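Local structure of probable fumarate reductase Ifc3 (Shewanella frigidimarina, 1QO8) at residues A[14-18]-A[19-23]. The protein catalyses the essentially one-way reduction of fumarate to succinate, using a bound FAD and four covalent c-type hemes, and may take part in electron transport to ferric iron. Sequence-based numbering, arbitrary orientation.
Sequences SCQSC and HAKPI. With HEM (protoporphyrin IX containing Fe), chain F.
On one face of the H19 imidazole lies CG2 of I23, 4.1 Å from the plane and shifted toward the rim, while in the ring plane the edge meets heme atom C4B. The NE2 corner of that ring binds the heme iron at 1.9 Å, with H72 supplying the other axial nitrogen. With CG anti to its own carbonyl carbon (chi1 -69°), H19 directs the ring to the metal, and the hydrogen bond from ND1 to E32 fixes its rotation and probably makes the ligand more electron-rich. C15 and C18 bring their SG atoms to the two vinyl groups, as expected of the thioether links of a CXXCH heme c motif. Within this motif C15 O accepts from both C18 N and H19 N, the latter at 3.1 Å, and this shared acceptor ties the turn holding both cysteines to the backbone of the axial histidine. Close to the porphyrin, I23 CD1 packs 3.7 Å from C15 CB and 3.8 Å from heme C1B, joining the returning chain to both.

Farther from the heme, the Q16 chain bends at chi2 (67°) and sends NE2 to A20 O, 3.2 Å away. The bond is nearly straight (173°) and lies in the plane of the Q16 amide, yet it reaches the carbonyl from above its plane. Q16 CG also rests 4.0 Å from K21 CG, and Q16 CA makes a CH-O contact with H19 O. An alanine here lacks the amide, and would probably leave A20 O without this donor and the loop after H19 freer to move. The whole turn belongs to the cytochrome c3 region, in the connection leaving helix 5-12 and leading to helix 30-40, which contributes E32.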
loop_
_atom_site.group_PDB
_atom_site.type_symbol
_atom_site.label_atom_id
_atom_site.label_comp_id
_atom_site.label_asym_id
_atom_site.label_seq_id
_atom_site.Cartn_x
_atom_site.Cartn_y
_atom_site.Cartn_z
ATOM N N SER A 14 32.137 -1.755 -43.816
ATOM C CA SER A 14 32.260 -3.040 -43.131
ATOM C C SER A 14 31.508 -2.970 -41.801
ATOM O O SER A 14 31.078 -1.859 -41.447
ATOM C CB SER A 14 33.745 -3.286 -42.817
ATOM O OG SER A 14 34.238 -2.233 -41.984
ATOM N N CYS A 15 31.548 -4.027 -41.002
ATOM C CA CYS A 15 31.015 -4.027 -39.656
ATOM C C CYS A 15 31.577 -2.850 -38.873
ATOM O O CYS A 15 30.810 -2.140 -38.218
ATOM C CB CYS A 15 31.260 -5.323 -38.822
ATOM S SG CYS A 15 30.607 -6.699 -39.796
ATOM N N GLN A 16 32.866 -2.609 -39.092
ATOM C CA GLN A 16 33.578 -1.556 -38.418
ATOM C C GLN A 16 33.098 -0.196 -38.892
ATOM O O GLN A 16 33.498 0.783 -38.226
ATOM C CB GLN A 16 35.148 -1.775 -38.476
ATOM C CG GLN A 16 35.574 -2.709 -37.304
ATOM C CD GLN A 16 35.045 -4.116 -37.464
ATOM O OE1 GLN A 16 35.026 -4.666 -38.555
ATOM N NE2 GLN A 16 34.434 -4.823 -36.498
ATOM N N SER A 17 32.313 -0.030 -39.950
ATOM C CA SER A 17 31.711 1.306 -40.134
ATOM C C SER A 17 30.995 1.729 -38.818
ATOM O O SER A 17 31.189 2.888 -38.424
ATOM C CB SER A 17 30.719 1.423 -41.233
ATOM O OG SER A 17 30.988 1.027 -42.518
ATOM N N CYS A 18 30.235 0.894 -38.112
ATOM C CA CYS A 18 29.771 1.424 -36.814
ATOM C C CYS A 18 30.385 0.810 -35.598
ATOM O O CYS A 18 30.114 1.367 -34.518
ATOM C CB CYS A 18 28.239 1.359 -36.650
ATOM S SG CYS A 18 27.406 1.714 -38.172
ATOM N N HIS A 19 31.035 -0.357 -35.701
ATOM C CA HIS A 19 31.354 -1.057 -34.435
ATOM C C HIS A 19 32.887 -0.993 -34.258
ATOM O O HIS A 19 33.581 -0.996 -35.280
ATOM C CB HIS A 19 30.929 -2.514 -34.478
ATOM C CG HIS A 19 29.431 -2.851 -34.480
ATOM N ND1 HIS A 19 28.727 -2.556 -33.342
ATOM C CD2 HIS A 19 28.555 -3.430 -35.273
ATOM C CE1 HIS A 19 27.479 -2.948 -33.503
ATOM N NE2 HIS A 19 27.263 -3.449 -34.685
ATOM N N ALA A 20 33.345 -1.021 -33.024
ATOM C CA ALA A 20 34.770 -1.198 -32.791
ATOM C C ALA A 20 35.244 -2.561 -33.256
ATOM O O ALA A 20 34.372 -3.424 -33.620
ATOM C CB ALA A 20 34.939 -1.103 -31.232
ATOM N N LYS A 21 36.512 -2.807 -33.405
ATOM C CA LYS A 21 37.232 -4.011 -33.761
ATOM C C LYS A 21 37.783 -4.661 -32.557
ATOM O O LYS A 21 38.755 -4.022 -32.149
ATOM C CB LYS A 21 38.531 -3.771 -34.602
ATOM C CG LYS A 21 38.639 -4.713 -35.775
ATOM C CD LYS A 21 39.946 -4.711 -36.492
ATOM C CE LYS A 21 40.065 -5.899 -37.427
ATOM N NZ LYS A 21 40.236 -7.210 -36.728
ATOM N N PRO A 22 37.314 -5.799 -32.220
ATOM C CA PRO A 22 36.412 -6.850 -31.881
ATOM C C PRO A 22 34.973 -6.262 -31.669
ATOM O O PRO A 22 34.984 -5.278 -30.937
ATOM C CB PRO A 22 36.905 -7.678 -30.627
ATOM C CG PRO A 22 38.231 -7.103 -30.276
ATOM C CD PRO A 22 37.880 -5.803 -30.822
ATOM N N ILE A 23 33.868 -6.731 -32.205
ATOM C CA ILE A 23 32.538 -6.185 -31.926
ATOM C C ILE A 23 32.216 -6.389 -30.445
ATOM O O ILE A 23 32.144 -7.514 -29.951
ATOM C CB ILE A 23 31.446 -6.753 -32.836
ATOM C CG1 ILE A 23 31.705 -6.229 -34.232
ATOM C CG2 ILE A 23 30.046 -6.359 -32.311
ATOM C CD1 ILE A 23 30.894 -6.686 -35.403
HETATM C CHA HEM F . 24.410 -4.503 -32.238
HETATM C CHB HEM F . 26.984 -7.476 -35.148
HETATM C CHC HEM F . 27.284 -4.086 -38.594
HETATM C CHD HEM F . 24.694 -1.142 -35.736
HETATM C C1A HEM F . 25.135 -5.570 -32.750
HETATM C C2A HEM F . 25.433 -6.762 -31.976
HETATM C C3A HEM F . 26.106 -7.562 -32.801
HETATM C C4A HEM F . 26.255 -6.923 -34.077
HETATM C CMA HEM F . 26.664 -8.973 -32.549
HETATM C CAA HEM F . 25.033 -7.020 -30.498
HETATM C CBA HEM F . 23.660 -7.382 -30.008
HETATM C CGA HEM F . 23.328 -7.909 -28.631
HETATM O O1A HEM F . 22.486 -8.893 -28.644
HETATM O O2A HEM F . 23.788 -7.433 -27.544
HETATM C C1B HEM F . 27.186 -6.865 -36.362
HETATM C C2B HEM F . 27.703 -7.488 -37.577
HETATM C C3B HEM F . 27.741 -6.569 -38.549
HETATM C C4B HEM F . 27.316 -5.323 -37.951
HETATM C CMB HEM F . 28.045 -8.993 -37.679
HETATM C CAB HEM F . 28.086 -6.737 -40.030
HETATM C CBB HEM F . 27.825 -7.725 -40.917
HETATM C C1C HEM F . 26.655 -2.960 -38.086
HETATM C C2C HEM F . 26.562 -1.667 -38.734
HETATM C C3C HEM F . 25.832 -0.901 -37.976
HETATM C C4C HEM F . 25.452 -1.627 -36.794
HETATM C CMC HEM F . 27.219 -1.342 -40.100
HETATM C CAC HEM F . 25.269 0.542 -38.192
HETATM C CBC HEM F . 24.762 0.890 -39.401
HETATM C C1D HEM F . 24.349 -1.770 -34.559
HETATM C C2D HEM F . 23.576 -1.237 -33.468
HETATM C C3D HEM F . 23.491 -2.174 -32.541
HETATM C C4D HEM F . 24.247 -3.350 -32.989
HETATM C CMD HEM F . 22.968 0.198 -33.511
HETATM C CAD HEM F . 22.728 -2.214 -31.188
HETATM C CBD HEM F . 21.410 -3.022 -31.435
HETATM C CGD HEM F . 20.605 -2.615 -32.654
HETATM O O1D HEM F . 20.413 -1.369 -32.804
HETATM O O2D HEM F . 20.164 -3.463 -33.463
HETATM N NA HEM F . 25.716 -5.652 -34.012
HETATM N NB HEM F . 26.946 -5.555 -36.643
HETATM N NC HEM F . 25.995 -2.898 -36.865
HETATM N ND HEM F . 24.739 -3.040 -34.230
HETATM FE FE HEM F . 25.785 -4.280 -35.487
#